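Long-range contacts in paenibacillus xanthan lyase (Paenibacillus, PDB 6F2P), which catalyses the eliminative cleavage of xanthan side chains, as a multidomain enzyme of polysaccharide lyase family 8: residues A200-Y204 and N258-W262; A567-R573 and F599-D605. All coordinates share one frame; numbering follows the deposited sequence.

Contact 1: A200-Y204 and N258-W262; sequences ALLPY and NVYRW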
loop_
_atom_site.group_PDB
_atom_site.type_symbol
_atom_site.label_atom_id
_atom_site.label_comp_id
_atom_site.label_asym_id
_atom_site.label_seq_id
_atom_site.Cartn_x
_atom_site.Cartn_y
_atom_site.Cartn_z
ATOM N N ALA A 200 17.593 -9.436 15.217
ATOM C CA ALA A 200 16.910 -8.153 15.115
ATOM C C ALA A 200 16.545 -7.772 13.679
ATOM O O ALA A 200 15.732 -6.882 13.477
ATOM C CB ALA A 200 17.739 -7.059 15.764
ATOM N N LEU A 201 17.136 -8.446 12.693
ATOM C CA LEU A 201 16.853 -8.178 11.277
ATOM C C LEU A 201 15.708 -9.019 10.726
ATOM O O LEU A 201 15.252 -8.805 9.603
ATOM C CB LEU A 201 18.087 -8.483 10.421
ATOM C CG LEU A 201 19.365 -7.690 10.641
ATOM C CD1 LEU A 201 20.464 -8.273 9.777
ATOM C CD2 LEU A 201 19.142 -6.230 10.318
ATOM N N LEU A 202 15.279 -10.005 11.500
ATOM C CA LEU A 202 14.294 -10.975 11.028
ATOM C C LEU A 202 12.796 -10.588 11.064
ATOM O O LEU A 202 12.062 -10.951 10.152
ATOM C CB LEU A 202 14.505 -12.319 11.733
ATOM C CG LEU A 202 15.879 -12.980 11.561
ATOM C CD1 LEU A 202 15.922 -14.303 12.296
ATOM C CD2 LEU A 202 16.227 -13.181 10.096
ATOM N N PRO A 203 12.328 -9.877 12.111
ATOM C CA PRO A 203 10.878 -9.656 12.189
ATOM C C PRO A 203 10.328 -8.809 11.051
ATOM O O PRO A 203 11.077 -8.055 10.431
ATOM C CB PRO A 203 10.716 -8.885 13.498
ATOM C CG PRO A 203 11.913 -9.239 14.301
ATOM C CD PRO A 203 13.012 -9.347 13.304
ATOM N N TYR A 204 9.033 -8.951 10.774
ATOM C CA TYR A 204 8.353 -8.075 9.827
ATOM C C TYR A 204 8.147 -6.701 10.459
ATOM O O TYR A 204 8.229 -6.554 11.680
ATOM C CB TYR A 204 7.012 -8.667 9.406
ATOM C CG TYR A 204 7.132 -9.883 8.513
ATOM C CD1 TYR A 204 7.560 -9.754 7.198
ATOM C CD2 TYR A 204 6.824 -11.154 8.980
ATOM C CE1 TYR A 204 7.681 -10.846 6.374
ATOM C CE2 TYR A 204 6.938 -12.255 8.159
ATOM C CZ TYR A 204 7.370 -12.090 6.853
ATOM O OH TYR A 204 7.492 -13.169 6.008
ATOM N N ASN A 258 10.780 -16.591 8.231
ATOM C CA ASN A 258 10.432 -15.396 7.464
ATOM C C ASN A 258 11.346 -15.220 6.256
ATOM O O ASN A 258 10.921 -14.730 5.196
ATOM C CB ASN A 258 10.507 -14.144 8.341
ATOM C CG ASN A 258 9.552 -14.197 9.517
ATOM O OD1 ASN A 258 8.680 -15.064 9.582
ATOM N ND2 ASN A 258 9.700 -13.256 10.448
ATOM N N VAL A 259 12.602 -15.630 6.417
ATOM C CA VAL A 259 13.584 -15.527 5.343
ATOM C C VAL A 259 13.165 -16.394 4.159
ATOM O O VAL A 259 13.393 -16.037 3.012
ATOM C CB VAL A 259 15.001 -15.915 5.824
ATOM C CG1 VAL A 259 16.006 -15.827 4.686
ATOM C CG2 VAL A 259 15.424 -15.025 6.978
ATOM N N TYR A 260 12.535 -17.530 4.432
ATOM C CA TYR A 260 12.049 -18.374 3.346
ATOM C C TYR A 260 10.831 -17.731 2.686
ATOM O O TYR A 260 10.708 -17.740 1.465
ATOM C CB TYR A 260 11.767 -19.797 3.832
ATOM C CG TYR A 260 13.001 -20.433 4.423
ATOM C CD1 TYR A 260 13.916 -21.093 3.620
ATOM C CD2 TYR A 260 13.276 -20.327 5.782
ATOM C CE1 TYR A 260 15.064 -21.644 4.155
ATOM C CE2 TYR A 260 14.423 -20.876 6.324
ATOM C CZ TYR A 260 15.308 -21.537 5.507
ATOM O OH TYR A 260 16.445 -22.094 6.041
ATOM N N ARG A 261 9.958 -17.144 3.498
ATOM C CA ARG A 261 8.798 -16.446 2.978
ATOM C C ARG A 261 9.210 -15.289 2.067
ATOM O O ARG A 261 8.536 -15.032 1.049
ATOM C CB ARG A 261 7.900 -15.925 4.111
ATOM C CG ARG A 261 7.346 -16.984 5.068
ATOM C CD ARG A 261 6.948 -18.279 4.372
ATOM N NE ARG A 261 5.894 -18.100 3.373
ATOM C CZ ARG A 261 5.396 -19.085 2.629
ATOM N NH1 ARG A 261 5.849 -20.325 2.779
ATOM N NH2 ARG A 261 4.447 -18.830 1.735
ATOM N N TRP A 262 10.298 -14.601 2.435
ATOM C CA TRP A 262 10.785 -13.441 1.668
ATOM C C TRP A 262 10.930 -13.772 0.191
ATOM O O TRP A 262 10.610 -12.954 -0.671
ATOM C CB TRP A 262 12.127 -12.925 2.192
ATOM C CG TRP A 262 12.069 -12.310 3.565
ATOM C CD1 TRP A 262 10.949 -11.919 4.247
ATOM C CD2 TRP A 262 13.184 -12.028 4.429
ATOM N NE1 TRP A 262 11.301 -11.403 5.475
ATOM C CE2 TRP A 262 12.665 -11.462 5.611
ATOM C CE3 TRP A 262 14.567 -12.202 4.318
ATOM C CZ2 TRP A 262 13.482 -11.068 6.673
ATOM C CZ3 TRP A 262 15.377 -11.803 5.373
ATOM C CH2 TRP A 262 14.832 -11.247 6.533
HETATM O O HOH W 1 10.443 -10.725 8.148
HETATM O O HOH W 2 7.731 -11.568 12.610
#

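Contact 2: A567-R573 and F599-D605; sequences AAVKGLR and FMTLWFD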
loop_
_atom_site.group_PDB
_atom_site.type_symbol
_atom_site.label_atom_id
_atom_site.label_comp_id
_atom_site.label_asym_id
_atom_site.label_seq_id
_atom_site.Cartn_x
_atom_site.Cartn_y
_atom_site.Cartn_z
ATOM N N ALA A 567 -6.558 9.305 -30.244
ATOM C CA ALA A 567 -5.710 10.292 -29.572
ATOM C C ALA A 567 -4.666 10.909 -30.495
ATOM O O ALA A 567 -4.258 10.313 -31.497
ATOM C CB ALA A 567 -5.027 9.680 -28.352
ATOM N N ALA A 568 -4.238 12.114 -30.139
ATOM C CA ALA A 568 -3.079 12.732 -30.767
ATOM C C ALA A 568 -1.815 12.227 -30.065
ATOM O O ALA A 568 -1.507 12.648 -28.944
ATOM C CB ALA A 568 -3.169 14.246 -30.685
ATOM N N VAL A 569 -1.104 11.319 -30.727
ATOM C CA VAL A 569 0.105 10.710 -30.175
ATOM C C VAL A 569 1.380 11.158 -30.904
ATOM O O VAL A 569 1.544 10.885 -32.093
ATOM C CB VAL A 569 0.037 9.170 -30.261
ATOM C CG1 VAL A 569 1.204 8.541 -29.505
ATOM C CG2 VAL A 569 -1.294 8.665 -29.743
ATOM N N LYS A 570 2.284 11.823 -30.189
ATOM C CA LYS A 570 3.596 12.171 -30.747
ATOM C C LYS A 570 4.531 10.965 -30.747
ATOM O O LYS A 570 4.514 10.154 -29.822
ATOM C CB LYS A 570 4.230 13.336 -29.979
ATOM C CG LYS A 570 3.412 14.612 -30.053
ATOM C CD LYS A 570 4.147 15.786 -29.447
ATOM C CE LYS A 570 3.390 17.080 -29.693
ATOM N NZ LYS A 570 4.190 18.270 -29.297
ATOM N N GLY A 571 5.341 10.850 -31.794
ATOM C CA GLY A 571 6.231 9.715 -31.948
ATOM C C GLY A 571 7.635 10.137 -32.336
ATOM O O GLY A 571 7.824 11.140 -33.032
ATOM N N LEU A 572 8.624 9.373 -31.883
ATOM C CA LEU A 572 10.015 9.672 -32.180
ATOM C C LEU A 572 10.847 8.398 -32.193
ATOM O O LEU A 572 10.922 7.689 -31.188
ATOM C CB LEU A 572 10.579 10.647 -31.150
ATOM C CG LEU A 572 12.085 10.931 -31.247
ATOM C CD1 LEU A 572 12.458 11.545 -32.594
ATOM C CD2 LEU A 572 12.549 11.838 -30.122
ATOM N N ARG A 573 11.456 8.101 -33.337
ATOM C CA ARG A 573 12.420 7.014 -33.441
ATOM C C ARG A 573 13.827 7.612 -33.603
ATOM O O ARG A 573 14.137 8.209 -34.628
ATOM C CB ARG A 573 12.072 6.110 -34.622
ATOM C CG ARG A 573 12.960 4.897 -34.743
ATOM C CD ARG A 573 12.805 4.236 -36.089
ATOM N NE ARG A 573 11.427 3.845 -36.346
ATOM C CZ ARG A 573 10.965 2.606 -36.210
ATOM N NH1 ARG A 573 11.782 1.634 -35.817
ATOM N NH2 ARG A 573 9.687 2.342 -36.471
ATOM N N PHE A 599 15.711 4.090 -29.658
ATOM C CA PHE A 599 14.468 4.142 -28.892
ATOM C C PHE A 599 13.252 4.558 -29.718
ATOM O O PHE A 599 13.347 5.404 -30.610
ATOM C CB PHE A 599 14.605 5.105 -27.708
ATOM C CG PHE A 599 15.518 4.619 -26.622
ATOM C CD1 PHE A 599 16.889 4.836 -26.695
ATOM C CD2 PHE A 599 15.006 3.963 -25.511
ATOM C CE1 PHE A 599 17.737 4.391 -25.681
ATOM C CE2 PHE A 599 15.845 3.517 -24.492
ATOM C CZ PHE A 599 17.213 3.731 -24.579
ATOM N N MET A 600 12.109 3.956 -29.399
ATOM C CA MET A 600 10.816 4.393 -29.910
ATOM C C MET A 600 10.031 5.030 -28.778
ATOM O O MET A 600 9.661 4.360 -27.817
ATOM C CB MET A 600 10.018 3.215 -30.467
ATOM C CG MET A 600 8.575 3.579 -30.807
ATOM S SD MET A 600 8.480 4.891 -32.056
ATOM C CE MET A 600 9.165 4.018 -33.465
ATOM N N THR A 601 9.773 6.323 -28.895
ATOM C CA THR A 601 9.092 7.066 -27.846
ATOM C C THR A 601 7.710 7.531 -28.305
ATOM O O THR A 601 7.586 8.204 -29.332
ATOM C CB THR A 601 9.925 8.286 -27.450
ATOM O OG1 THR A 601 11.285 7.885 -27.285
ATOM C CG2 THR A 601 9.426 8.884 -26.151
ATOM N N LEU A 602 6.673 7.162 -27.553
ATOM C CA LEU A 602 5.307 7.591 -27.850
ATOM C C LEU A 602 4.762 8.359 -26.650
ATOM O O LEU A 602 4.934 7.921 -25.513
ATOM C CB LEU A 602 4.422 6.378 -28.137
ATOM C CG LEU A 602 4.914 5.362 -29.177
ATOM C CD1 LEU A 602 3.999 4.154 -29.232
ATOM C CD2 LEU A 602 5.026 5.988 -30.553
ATOM N N TRP A 603 4.114 9.501 -26.884
ATOM C CA TRP A 603 3.556 10.262 -25.766
ATOM C C TRP A 603 2.392 11.207 -26.095
ATOM O O TRP A 603 2.061 11.435 -27.255
ATOM C CB TRP A 603 4.660 11.015 -25.017
ATOM C CG TRP A 603 5.229 12.222 -25.726
ATOM C CD1 TRP A 603 4.963 13.532 -25.450
ATOM C CD2 TRP A 603 6.185 12.226 -26.797
ATOM N NE1 TRP A 603 5.683 14.350 -26.288
ATOM C CE2 TRP A 603 6.440 13.572 -27.124
ATOM C CE3 TRP A 603 6.850 11.222 -27.513
ATOM C CZ2 TRP A 603 7.328 13.939 -28.136
ATOM C CZ3 TRP A 603 7.725 11.591 -28.523
ATOM C CH2 TRP A 603 7.959 12.938 -28.820
ATOM N N PHE A 604 1.762 11.725 -25.045
ATOM C CA PHE A 604 0.707 12.717 -25.171
ATOM C C PHE A 604 1.241 14.080 -24.776
ATOM O O PHE A 604 2.044 14.202 -23.840
ATOM C CB PHE A 604 -0.467 12.401 -24.240
ATOM C CG PHE A 604 -1.116 11.067 -24.486
ATOM C CD1 PHE A 604 -1.728 10.787 -25.697
ATOM C CD2 PHE A 604 -1.156 10.108 -23.485
ATOM C CE1 PHE A 604 -2.341 9.562 -25.913
ATOM C CE2 PHE A 604 -1.778 8.879 -23.695
ATOM C CZ PHE A 604 -2.366 8.607 -24.910
ATOM N N ASP A 605 0.774 15.112 -25.468
ATOM C CA ASP A 605 1.105 16.473 -25.094
ATOM C C ASP A 605 -0.160 17.180 -24.660
ATOM O O ASP A 605 -1.010 17.496 -25.486
ATOM C CB ASP A 605 1.751 17.210 -26.269
ATOM C CG ASP A 605 2.265 18.601 -25.891
ATOM O OD1 ASP A 605 1.757 19.228 -24.921
ATOM O OD2 ASP A 605 3.190 19.074 -26.582
#

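Contact 1: A200-Y204 and N258-W262
Tyr204 brings its CE1 to the edge of the Trp262 indole, near the indole plane and 3.8 Å from NE1; the two ring planes stand 81° apart in an oblique pairing. Water 1 joins the two groups: it lies over the centre of one Tyr204 face and in the plane of the indole at its edge, where it accepts the NE1 hydrogen (2.9 Å from NE1 to the water oxygen). The same water donates to Leu202 O, so the indole N-H is tied to the loop backbone indirectly. Leu201 O also meets the indole edge, at CH2. One indole face carries Asn258 O and Val259 CA from the preceding turn of its own helix, both offset toward the rim.

The Asn258 amide lies obliquely to the Tyr204 ring, planes 35° apart, with Asn258 CG 3.5 Å from Tyr204 CE2. Its ND2 sends a straight but weak hydrogen bond to Leu202 O (3.3 Å), giving that carbonyl a second donor besides water 1. Water 2 accepts weak bonds from Asn258 ND2 and Tyr204 N. With Tyr204 CG anti to the carbonyl carbon (chi1 -71°), the ring reaches back to the helix and its OH comes 3.4 Å from Arg261 CB. On the apolar side Leu202 CD2 touches Val259 CG2 at 3.7 Å.

The contact lays the loop following helix 188-197 against helix 256-267, in the alpha-helical domain that family 8 lyases build as an incomplete alpha/alpha toroid. Phe211 of strand 210-211 stacks with Trp262. Leu201 reaches Leu233 of helix 229-244 and Leu172 of helix 168-184, Val259 and Trp262 both rest on Ile237, and Tyr260 packs on Phe318 of helix 312-328.

Contact 2: A567-R573 and F599-D605
Lys570 and Trp603 form a hydrogen-bonded pair of an antiparallel ladder within the super-sandwich domain of family 8 lyases. Lys570 N donates to Trp603 O in the carbonyl plane, and Trp603 N returns a bond to Lys570 O, each 3.0 Å long. Two residues on, Leu572 N to Thr601 O (3.0 Å) and Thr601 N to Leu572 O (2.9 Å) form a second such pair. Between them Gly571 faces Leu602 in a non-hydrogen-bonded pair, and the Gly571 CA hydrogen points at Thr601 O. Val569, Gly571 and Arg573 turn their backbone bonds to the other side, to Met542 and Glu540 of strand 539-543 and to Gly537 and Trp538 just before it, so strand 566-578 is held along both edges.

Trp603 CG sits between backbone N and carbonyl carbon (chi1 73°), which swings the indole across to the paired strand: Lys570 CB makes a CH-pi contact over the six-membered ring, 3.7 Å from its centroid, while Leu572 CB meets the ring edge. Arg434 adds a cation-pi contact. Beyond CG the Lys570 chain is extended and carries NZ to Asp605 OD2, a 3.0 Å salt bridge using the anti lone pair; Asp605 OD1 accepts from Gly607 N. Replacing Trp603 by an alanine would probably uncover Lys570 CB and leave Arg434 without its aromatic partner.

On the opposite sheet face Val569 CG1 packs on Leu602 CB. Thr601 OG1, on the Trp603 face, has a weak bond to Asn514 OD1 of strand 508-516. Arg573 NH1 donates to the carbonyls of Gly521 and Asn523, while Met600 CE lies over one face of its guanidinium, offset toward the rim and 3.5 Å from NH2.

How the contacts relate
The contacts share no helix or strand: contact 1 lies in the N-terminal helical domain, contact 2 in the super-sandwich, with nearest atoms about 29 Å apart and no touch. Contact 1 is partly buried, pinning a loop on a helix; its polar links are mostly water-carried or weak, and it gains its area from two aromatic rings, an amide and a few aliphatic groups. Contact 2 is largely buried and about twice as extensive, 658 against 311 Å². Direct backbone bonds between strands define it, with a salt bridge added on one face. Each includes a tryptophan: Trp262 uses its N-H, through a water, whereas Trp603 offers a ring face to a lysine CB.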